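Long-range contacts in structural protein VP1 (Trichodysplasia spinulosa-associated polyomavirus, PDB 4U60), which forms the pentameric units of the polyomavirus coat and binds sialylated glycans such as the GM1 oligosaccharide on its surface: residues Ile22-Leu27 / Asn270-Lys275; Trp90-Val95 / Thr225-Glu230; Glu138-Gln143 / Glu199-Tyr204. One frame throughout, in Å; residues are numbered along the deposited sequence. Where two conformers were deposited one is given.

Overall arrangement
Contacts 1 and 2 lie in the large antiparallel jelly-roll sheet of VP1, and both glycan pockets involve other residues. Contact 1 is a surface contact between two long strands, 12-29 and 260-279, and is regular backbone pairing. Contact 2 is partly buried. It adds the short strand 225-226 to strand 86-99, which carries a classic beta bulge where it faces strand 260-279 of contact 1. The two centres lie about 10 Å apart, and a salt bridge from Arg274 to Glu91 joins them. Contact 3, also partly buried, joins the start of a small three-stranded sheet to strand 201-208 of the large one, mostly through side chains and waters. Arg202 ties it to contact 2 through the carbonyl of Leu227.

Contact 1 of 3, residues Ile22-Leu27 / Asn270-Lys275; sequences ITTIEL and NILLRK
The backbone O of Leu273 is gripped by the N-H of Thr23 at 3.0 Å and also receives a CA-H...O contact from Ile22 CA. The return bond, Leu273 N to Thr23 O, is 2.9 Å long. Ile25 and Ile271 form the next hydrogen-bonded pair; its Ile271 N to Ile25 O bond measures 2.8 Å. Thr24 with Leu272 and Glu26 with Asn270 are non-hydrogen-bonded pairs. This is a regular antiparallel pairing, with the segment axes at 161°.

On the face with Ile22, Thr24 and Leu272, packing is tight. Leu272 CG is anti to the backbone N (chi1 179°). Leu272 CD1 meets Ile22 CG2 at 3.3 Å, closer than usual for carbons, and Thr24 CG2 at 3.7 Å. Ile22 CD1 touches Arg274 CB. On the other face Ile25 CG1 meets Leu273 CD1 at 3.9 Å, and Thr23 lies alongside Leu273, pointing the same way. The Glu26 carboxylate bonds to Tyr268 OH.

Strand 86-99 borders the 270-275 segment, with Ile271 on Val95 and Leu272 on Ser94. Strand 241-254 lies against the face of Ile25 and Ile271 through Leu242.

Contact 2 of 3, residues Trp90-Val95 / Thr225-Glu230; sequences WEAVSV and TVLLDE
Val95 and Thr225 are joined by two backbone hydrogen bonds. Thr225 N gives to Val95 O at 2.8 Å, and Val95 N gives to Thr225 O at 2.9 Å. A third bond, Leu227 N to Val93 O, has its donor 40° out of the carbonyl plane. Thr225 O also takes a CA-H...O contact from Ser94 CA. A water lies 3.0 Å from Thr225 OG1 and gives a weak bond to Val95 O. Ala92 O is buried by this contact without a polar partner, with Leu227 CB against it.

The pairing is antiparallel but short. Val93 and Ser94 both face Leu272 of strand 260-279, which makes a classic beta bulge in strand 86-99. Strand 225-226 lies along the other edge of this strand of the jelly roll. Beyond it the chain turns into a loop at Leu227.

Apolar contacts centre on Leu227. Leu227 CG is anti to the carbonyl carbon (chi1 -62°), and chi2 of 168° sets CD1. Leu227 CD1 meets Ala92 CB at 3.9 Å and also touches Ser94 C, while Leu227 CD2 meets Val95 CG1 at 4.0 Å. Val95 and Thr225 lie side by side, with Val95 CG1 at 3.8 Å from Thr225 CB. Leu228 CD2 packs more loosely near Val93 CG1.

One charged group meets carbon: the Glu91 carboxylate. Glu91 crosses Leu228 at about a right angle, and Glu91 OE2 sits 3.7 Å from Leu228 CD2. The carboxylate is held by other partners: OE2 accepts from Gly234 N, and OE1 forms salt bridges with Arg274 and Arg276.

Contact 3 of 3, residues Glu138-Gln143 / Glu199-Tyr204; sequences EPLELQ and ENTRYY. With EDO (1,2-ethanediol), chain S.
Asn200 reaches toward Glu138 from the start of its side chain. Asn200 CB already lies 3.3 Å from Glu138 OE2. CG is anti to the backbone N (chi1 -162°). Asn200 ND2 gives a hydrogen bond to Glu138 OE2 at 3.0 Å, and the oxygen accepts it with its anti lone pair. The carboxylate and amide planes are 78° apart. OD1 accepts from Leu236 N and from O2 of an ethanediol, probably from the crystallisation liquor. Ethanediol O1 takes a bond from Arg202 NH2 at 2.8 Å.

The loop leading into strand 141-144 of the three-stranded sheet meets the start of strand 201-208 of the main sheet at 77°, not as a paired strand. Thr201 OG1 meets two waters; one gives to Glu138 O, the other probably to Pro139 O. Leu140 CD1 packs on Thr201 CG2 at 3.9 Å and on Tyr203 CD2. Tyr203 OH bonds to Glu98 of a neighbouring subunit, into which the main sheet continues.

Glu141 OE1 accepts from Asn198 N and a water, and stands 4.2 Å from Glu199 OE1. Another water gives to Glu141 OE2 and Glu199 OE1 and probably eases their repulsion. Lys238 salt-bridges Glu138 OE2, so that carboxylate is probably ionised.

Contact 1 of 3, residues Ile22-Leu27 / Asn270-Lys275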
loop_
_atom_site.group_PDB
_atom_site.type_symbol
_atom_site.label_atom_id
_atom_site.label_comp_id
_atom_site.label_asym_id
_atom_site.label_seq_id
_atom_site.Cartn_x
_atom_site.Cartn_y
_atom_site.Cartn_z
ATOM N N ILE C 22 -38.700 7.127 -4.810
ATOM C CA ILE C 22 -37.261 7.191 -5.089
ATOM C C ILE C 22 -37.012 8.127 -6.258
ATOM O O ILE C 22 -37.853 8.274 -7.139
ATOM C CB ILE C 22 -36.706 5.797 -5.457
ATOM C CG1 ILE C 22 -37.017 4.774 -4.351
ATOM C CG2 ILE C 22 -35.218 5.846 -5.730
ATOM C CD1 ILE C 22 -36.291 5.033 -3.054
ATOM N N THR C 23 -35.840 8.756 -6.269
ATOM C CA THR C 23 -35.421 9.544 -7.399
ATOM C C THR C 23 -33.902 9.520 -7.423
ATOM O O THR C 23 -33.266 9.192 -6.431
ATOM C CB THR C 23 -35.958 10.996 -7.338
ATOM O OG1 THR C 23 -35.876 11.586 -8.643
ATOM C CG2 THR C 23 -35.193 11.865 -6.330
ATOM N N THR C 24 -33.328 9.848 -8.565
ATOM C CA THR C 24 -31.887 9.888 -8.692
ATOM C C THR C 24 -31.497 11.224 -9.281
ATOM O O THR C 24 -32.240 11.811 -10.083
ATOM C CB THR C 24 -31.357 8.762 -9.585
ATOM O OG1 THR C 24 -31.873 8.935 -10.901
ATOM C CG2 THR C 24 -31.785 7.403 -9.061
ATOM N N ILE C 25 -30.331 11.702 -8.870
ATOM C CA ILE C 25 -29.777 12.933 -9.382
ATOM C C ILE C 25 -28.407 12.587 -9.947
ATOM O O ILE C 25 -27.583 11.966 -9.270
ATOM C CB ILE C 25 -29.606 13.974 -8.250
ATOM C CG1 ILE C 25 -30.974 14.450 -7.756
ATOM C CG2 ILE C 25 -28.721 15.147 -8.692
ATOM C CD1 ILE C 25 -31.787 15.207 -8.780
ATOM N N GLU C 26 -28.169 13.009 -11.174
ATOM C CA GLU C 26 -26.898 12.805 -11.817
ATOM C C GLU C 26 -26.333 14.167 -12.185
ATOM O O GLU C 26 -27.043 15.033 -12.697
ATOM C CB GLU C 26 -27.137 11.936 -13.047
ATOM C CG GLU C 26 -25.910 11.544 -13.805
ATOM C CD GLU C 26 -26.262 10.665 -14.990
ATOM O OE1 GLU C 26 -25.736 9.544 -15.072
ATOM O OE2 GLU C 26 -27.074 11.077 -15.844
ATOM N N LEU C 27 -25.059 14.372 -11.902
ATOM C CA LEU C 27 -24.401 15.621 -12.266
ATOM C C LEU C 27 -22.915 15.420 -12.344
ATOM O O LEU C 27 -22.393 14.401 -11.903
ATOM C CB LEU C 27 -24.699 16.719 -11.251
ATOM C CG LEU C 27 -23.993 16.575 -9.905
ATOM C CD1 LEU C 27 -23.658 17.913 -9.265
ATOM C CD2 LEU C 27 -24.870 15.756 -8.960
ATOM N N ASN C 270 -23.723 10.166 -9.107
ATOM C CA ASN C 270 -25.068 9.625 -9.267
ATOM C C ASN C 270 -25.580 9.308 -7.874
ATOM O O ASN C 270 -25.091 8.393 -7.216
ATOM C CB ASN C 270 -25.072 8.376 -10.159
ATOM C CG ASN C 270 -26.479 7.870 -10.461
ATOM O OD1 ASN C 270 -26.989 8.034 -11.571
ATOM N ND2 ASN C 270 -27.111 7.255 -9.474
ATOM N N ILE C 271 -26.551 10.090 -7.428
ATOM C CA ILE C 271 -27.037 10.030 -6.062
ATOM C C ILE C 271 -28.466 9.497 -6.032
ATOM O O ILE C 271 -29.339 9.980 -6.753
ATOM C CB ILE C 271 -26.970 11.427 -5.407
ATOM C CG1 ILE C 271 -25.519 11.915 -5.397
ATOM C CG2 ILE C 271 -27.566 11.388 -4.015
ATOM C CD1 ILE C 271 -25.354 13.401 -5.244
ATOM N N LEU C 272 -28.681 8.484 -5.207
ATOM C CA LEU C 272 -29.994 7.890 -5.004
ATOM C C LEU C 272 -30.628 8.521 -3.788
ATOM O O LEU C 272 -29.989 8.590 -2.746
ATOM C CB LEU C 272 -29.840 6.387 -4.791
ATOM C CG LEU C 272 -31.127 5.616 -4.544
ATOM C CD1 LEU C 272 -31.929 5.533 -5.826
ATOM C CD2 LEU C 272 -30.819 4.225 -4.001
ATOM N N LEU C 273 -31.876 8.979 -3.922
ATOM C CA LEU C 273 -32.610 9.584 -2.797
ATOM C C LEU C 273 -33.959 8.936 -2.628
ATOM O O LEU C 273 -34.538 8.405 -3.592
ATOM C CB LEU C 273 -32.815 11.088 -2.979
ATOM C CG LEU C 273 -31.528 11.889 -3.171
ATOM C CD1 LEU C 273 -31.356 12.202 -4.649
ATOM C CD2 LEU C 273 -31.529 13.175 -2.380
ATOM N N ARG C 274 -34.465 8.995 -1.401
ATOM C CA ARG C 274 -35.728 8.393 -1.058
ATOM C C ARG C 274 -36.526 9.351 -0.196
ATOM O O ARG C 274 -35.964 10.224 0.467
ATOM C CB ARG C 274 -35.527 7.062 -0.328
ATOM C CG ARG C 274 -34.934 7.177 1.069
ATOM C CD ARG C 274 -34.696 5.817 1.690
ATOM N NE ARG C 274 -33.987 5.913 2.964
ATOM C CZ ARG C 274 -33.397 4.886 3.593
ATOM N NH1 ARG C 274 -33.423 3.666 3.082
ATOM N NH2 ARG C 274 -32.783 5.075 4.747
ATOM N N LYS C 275 -37.839 9.178 -0.204
ATOM C CA LYS C 275 -38.705 10.029 0.588
ATOM C C LYS C 275 -38.740 9.574 2.036
ATOM O O LYS C 275 -38.992 8.401 2.319
ATOM C CB LYS C 275 -40.126 10.037 0.034
ATOM C CG LYS C 275 -40.283 10.826 -1.248
ATOM C CD LYS C 275 -41.730 10.807 -1.725
ATOM C CE LYS C 275 -41.845 11.392 -3.126
ATOM N NZ LYS C 275 -43.228 11.271 -3.659
#

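Contact 2 of 3, residues Trp90-Val95 / Thr225-Glu230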
loop_
_atom_site.group_PDB
_atom_site.type_symbol
_atom_site.label_atom_id
_atom_site.label_comp_id
_atom_site.label_asym_id
_atom_site.label_seq_id
_atom_site.Cartn_x
_atom_site.Cartn_y
_atom_site.Cartn_z
ATOM N N TRP C 90 -36.419 14.648 1.072
ATOM C CA TRP C 90 -35.558 13.729 0.320
ATOM C C TRP C 90 -34.382 13.366 1.198
ATOM O O TRP C 90 -33.743 14.237 1.790
ATOM C CB TRP C 90 -35.055 14.354 -0.980
ATOM C CG TRP C 90 -36.122 14.500 -2.009
ATOM C CD1 TRP C 90 -36.703 15.653 -2.434
ATOM C CD2 TRP C 90 -36.761 13.438 -2.727
ATOM N NE1 TRP C 90 -37.667 15.377 -3.393
ATOM C CE2 TRP C 90 -37.711 14.022 -3.584
ATOM C CE3 TRP C 90 -36.601 12.046 -2.740
ATOM C CZ2 TRP C 90 -38.510 13.261 -4.453
ATOM C CZ3 TRP C 90 -37.385 11.296 -3.597
ATOM C CH2 TRP C 90 -38.335 11.903 -4.438
ATOM N N GLU C 91 -34.110 12.068 1.287
ATOM C CA GLU C 91 -32.990 11.547 2.065
ATOM C C GLU C 91 -32.001 10.930 1.082
ATOM O O GLU C 91 -32.377 10.073 0.305
ATOM C CB GLU C 91 -33.520 10.472 2.999
ATOM C CG GLU C 91 -32.487 9.785 3.868
ATOM C CD GLU C 91 -33.076 8.639 4.658
ATOM O OE1 GLU C 91 -34.286 8.350 4.498
ATOM O OE2 GLU C 91 -32.330 8.020 5.453
ATOM N N ALA C 92 -30.753 11.394 1.110
ATOM C CA ALA C 92 -29.712 10.856 0.236
ATOM C C ALA C 92 -29.223 9.527 0.814
ATOM O O ALA C 92 -28.735 9.478 1.917
ATOM C CB ALA C 92 -28.561 11.841 0.122
ATOM N N VAL C 93 -29.384 8.455 0.044
ATOM C CA VAL C 93 -29.132 7.095 0.514
ATOM C C VAL C 93 -27.715 6.630 0.142
ATOM O O VAL C 93 -27.048 5.991 0.933
ATOM C CB VAL C 93 -30.126 6.116 -0.132
ATOM C CG1 VAL C 93 -29.832 4.681 0.287
ATOM C CG2 VAL C 93 -31.565 6.492 0.211
ATOM N N SER C 94 -27.296 6.959 -1.065
ATOM C CA SER C 94 -26.018 6.482 -1.594
ATOM C C SER C 94 -25.575 7.329 -2.758
ATOM O O SER C 94 -26.386 8.015 -3.390
ATOM C CB SER C 94 -26.159 5.013 -2.050
ATOM O OG SER C 94 -27.115 4.866 -3.091
ATOM N N VAL C 95 -24.277 7.238 -3.064
ATOM C CA VAL C 95 -23.707 7.942 -4.210
ATOM C C VAL C 95 -22.708 7.036 -4.913
ATOM O O VAL C 95 -21.935 6.333 -4.252
ATOM C CB VAL C 95 -23.044 9.276 -3.814
ATOM C CG1 VAL C 95 -21.950 9.077 -2.760
ATOM C CG2 VAL C 95 -22.508 9.998 -5.045
ATOM N N THR C 225 -21.160 4.223 -2.654
ATOM C CA THR C 225 -20.818 4.713 -1.315
ATOM C C THR C 225 -22.134 4.955 -0.553
ATOM O O THR C 225 -22.951 5.740 -0.990
ATOM C CB THR C 225 -20.050 6.029 -1.406
ATOM O OG1 THR C 225 -18.863 5.846 -2.204
ATOM C CG2 THR C 225 -19.692 6.528 -0.019
ATOM N N VAL C 226 -22.337 4.244 0.542
ATOM C CA VAL C 226 -23.532 4.381 1.362
ATOM C C VAL C 226 -23.421 5.670 2.182
ATOM O O VAL C 226 -22.415 5.902 2.846
ATOM C CB VAL C 226 -23.702 3.152 2.278
ATOM C CG1 VAL C 226 -24.873 3.341 3.236
ATOM C CG2 VAL C 226 -23.896 1.889 1.444
ATOM N N LEU C 227 -24.456 6.510 2.097
ATOM C CA LEU C 227 -24.508 7.788 2.812
ATOM C C LEU C 227 -25.302 7.727 4.125
ATOM O O LEU C 227 -25.359 8.707 4.875
ATOM C CB LEU C 227 -25.077 8.879 1.892
ATOM C CG LEU C 227 -24.253 9.181 0.632
ATOM C CD1 LEU C 227 -25.074 10.056 -0.307
ATOM C CD2 LEU C 227 -22.947 9.875 0.985
ATOM N N LEU C 228 -25.928 6.592 4.390
ATOM C CA LEU C 228 -26.640 6.391 5.655
ATOM C C LEU C 228 -25.668 6.425 6.838
ATOM O O LEU C 228 -24.556 5.906 6.762
ATOM C CB LEU C 228 -27.367 5.059 5.632
ATOM C CG LEU C 228 -28.391 4.868 4.500
ATOM C CD1 LEU C 228 -29.146 3.562 4.706
ATOM C CD2 LEU C 228 -29.373 6.026 4.405
ATOM N N ASP C 229 -26.079 7.040 7.934
ATOM C CA ASP C 229 -25.244 7.032 9.135
ATOM C C ASP C 229 -25.451 5.753 9.938
ATOM O O ASP C 229 -26.130 4.824 9.481
ATOM C CB ASP C 229 -25.477 8.301 9.952
ATOM C CG ASP C 229 -26.861 8.380 10.594
ATOM O OD1 ASP C 229 -27.598 7.376 10.682
ATOM O OD2 ASP C 229 -27.212 9.504 11.013
ATOM N N GLU C 230 -24.874 5.712 11.144
ATOM C CA GLU C 230 -24.972 4.538 12.021
ATOM C C GLU C 230 -26.401 4.215 12.471
ATOM O O GLU C 230 -26.688 3.080 12.859
ATOM C CB GLU C 230 -24.037 4.671 13.244
ATOM C CG GLU C 230 -24.231 5.924 14.099
ATOM C CD GLU C 230 -23.275 7.042 13.732
ATOM O OE1 GLU C 230 -23.257 7.449 12.551
ATOM O OE2 GLU C 230 -22.535 7.535 14.622
HETATM O O HOH W 1 -18.670 5.756 -5.215
#

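Contact 3 of 3, residues Glu138-Gln143 / Glu199-Tyr204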
loop_
_atom_site.group_PDB
_atom_site.type_symbol
_atom_site.label_atom_id
_atom_site.label_comp_id
_atom_site.label_asym_id
_atom_site.label_seq_id
_atom_site.Cartn_x
_atom_site.Cartn_y
_atom_site.Cartn_z
ATOM N N GLU C 138 -27.526 20.340 3.072
ATOM C CA GLU C 138 -27.347 21.765 3.350
ATOM C C GLU C 138 -25.886 22.062 2.987
ATOM O O GLU C 138 -25.134 21.138 2.741
ATOM C CB GLU C 138 -27.647 22.055 4.813
ATOM C CG GLU C 138 -26.781 21.297 5.794
ATOM C CD GLU C 138 -27.313 21.456 7.189
ATOM O OE1 GLU C 138 -26.814 22.349 7.895
ATOM O OE2 GLU C 138 -28.252 20.724 7.579
ATOM N N PRO C 139 -25.492 23.333 2.922
ATOM C CA PRO C 139 -24.109 23.615 2.533
ATOM C C PRO C 139 -23.067 22.990 3.451
ATOM O O PRO C 139 -23.291 22.842 4.656
ATOM C CB PRO C 139 -24.025 25.131 2.621
ATOM C CG PRO C 139 -25.421 25.581 2.294
ATOM C CD PRO C 139 -26.311 24.562 2.990
ATOM N N LEU C 140 -21.961 22.579 2.846
ATOM C CA LEU C 140 -20.841 22.054 3.606
ATOM C C LEU C 140 -20.370 23.144 4.555
ATOM O O LEU C 140 -20.159 24.276 4.139
ATOM C CB LEU C 140 -19.715 21.623 2.677
ATOM C CG LEU C 140 -18.435 21.116 3.337
ATOM C CD1 LEU C 140 -18.629 19.797 4.084
ATOM C CD2 LEU C 140 -17.311 20.983 2.315
ATOM N N GLU C 141 -20.225 22.799 5.831
ATOM C CA GLU C 141 -19.803 23.739 6.847
ATOM C C GLU C 141 -18.282 23.690 6.931
ATOM O O GLU C 141 -17.696 22.622 6.967
ATOM C CB GLU C 141 -20.495 23.434 8.173
ATOM C CG GLU C 141 -21.965 23.819 8.109
ATOM C CD GLU C 141 -22.850 23.132 9.136
ATOM O OE1 GLU C 141 -22.816 21.886 9.226
ATOM O OE2 GLU C 141 -23.643 23.859 9.802
ATOM N N LEU C 142 -17.672 24.871 6.922
ATOM C CA LEU C 142 -16.221 25.015 6.783
ATOM C C LEU C 142 -15.579 25.600 8.038
ATOM O O LEU C 142 -16.189 26.424 8.746
ATOM C CB LEU C 142 -15.888 25.943 5.617
ATOM C CG LEU C 142 -16.373 25.519 4.228
ATOM C CD1 LEU C 142 -16.131 26.639 3.225
ATOM C CD2 LEU C 142 -15.706 24.224 3.779
ATOM N N GLN C 143 -14.334 25.193 8.246
ATOM C CA GLN C 143 -13.433 25.716 9.278
ATOM C C GLN C 143 -12.251 26.345 8.562
ATOM O O GLN C 143 -11.696 25.764 7.635
ATOM C CB GLN C 143 -12.955 24.593 10.197
ATOM C CG GLN C 143 -11.825 24.963 11.155
ATOM C CD GLN C 143 -12.248 25.978 12.190
ATOM O OE1 GLN C 143 -13.280 25.823 12.855
ATOM N NE2 GLN C 143 -11.481 27.046 12.310
ATOM N N GLU C 199 -23.391 17.563 10.522
ATOM C CA GLU C 199 -24.201 16.441 10.946
ATOM C C GLU C 199 -25.087 15.910 9.796
ATOM O O GLU C 199 -25.468 14.752 9.794
ATOM C CB GLU C 199 -25.064 16.852 12.142
ATOM C CG GLU C 199 -24.237 17.287 13.364
ATOM C CD GLU C 199 -23.860 18.783 13.451
ATOM O OE1 GLU C 199 -23.994 19.562 12.461
ATOM O OE2 GLU C 199 -23.407 19.180 14.574
ATOM N N ASN C 200 -25.358 16.770 8.822
ATOM C CA ASN C 200 -26.236 16.476 7.723
ATOM C C ASN C 200 -25.507 16.429 6.370
ATOM O O ASN C 200 -26.126 16.579 5.334
ATOM C CB ASN C 200 -27.339 17.549 7.722
ATOM C CG ASN C 200 -28.553 17.147 6.916
ATOM O OD1 ASN C 200 -28.936 15.976 6.871
ATOM N ND2 ASN C 200 -29.198 18.144 6.295
ATOM N N THR C 201 -24.196 16.188 6.404
ATOM C CA THR C 201 -23.351 16.001 5.217
ATOM C C THR C 201 -22.400 14.847 5.476
ATOM O O THR C 201 -21.955 14.644 6.599
ATOM C CB THR C 201 -22.559 17.289 4.901
ATOM O OG1 THR C 201 -23.496 18.308 4.489
ATOM C CG2 THR C 201 -21.466 17.078 3.843
ATOM N N ARG C 202 -22.069 14.097 4.448
ATOM C CA ARG C 202 -20.981 13.125 4.545
ATOM C C ARG C 202 -19.857 13.633 3.677
ATOM O O ARG C 202 -20.087 14.028 2.537
ATOM C CB ARG C 202 -21.429 11.763 4.034
ATOM C CG ARG C 202 -22.741 11.276 4.610
ATOM C CD ARG C 202 -22.722 11.161 6.132
ATOM N NE ARG C 202 -24.009 10.638 6.547
ATOM C CZ ARG C 202 -24.955 11.307 7.199
ATOM N NH1 ARG C 202 -24.766 12.545 7.678
ATOM N NH2 ARG C 202 -26.096 10.702 7.402
ATOM N N TYR C 203 -18.638 13.626 4.193
ATOM C CA TYR C 203 -17.480 14.023 3.376
ATOM C C TYR C 203 -16.328 13.028 3.522
ATOM O O TYR C 203 -16.203 12.339 4.537
ATOM C CB TYR C 203 -16.990 15.461 3.683
ATOM C CG TYR C 203 -16.582 15.715 5.115
ATOM C CD1 TYR C 203 -15.307 15.379 5.580
ATOM C CD2 TYR C 203 -17.464 16.315 6.008
ATOM C CE1 TYR C 203 -14.940 15.622 6.901
ATOM C CE2 TYR C 203 -17.114 16.570 7.321
ATOM C CZ TYR C 203 -15.860 16.217 7.767
ATOM O OH TYR C 203 -15.505 16.451 9.067
ATOM N N TYR C 204 -15.540 12.940 2.454
ATOM C CA TYR C 204 -14.457 11.962 2.337
ATOM C C TYR C 204 -13.338 12.659 1.630
ATOM O O TYR C 204 -13.544 13.217 0.559
ATOM C CB TYR C 204 -14.882 10.720 1.513
ATOM C CG TYR C 204 -16.234 10.172 1.885
ATOM C CD1 TYR C 204 -17.400 10.797 1.441
ATOM C CD2 TYR C 204 -16.357 9.051 2.674
ATOM C CE1 TYR C 204 -18.653 10.322 1.797
ATOM C CE2 TYR C 204 -17.622 8.557 3.021
ATOM C CZ TYR C 204 -18.758 9.201 2.574
ATOM O OH TYR C 204 -20.034 8.746 2.885
HETATM C C1 EDO S . -28.300 13.086 8.597
HETATM O O1 EDO S . -27.624 12.050 9.319
HETATM C C2 EDO S . -29.687 13.356 9.191
HETATM O O2 EDO S . -29.944 14.771 9.286
HETATM O O HOH W 2 -22.948 19.580 2.070
HETATM O O HOH W 3 -23.287 20.445 6.093
HETATM O O HOH W 4 -24.827 19.657 8.329
HETATM O O HOH W 5 -24.623 22.614 11.948
#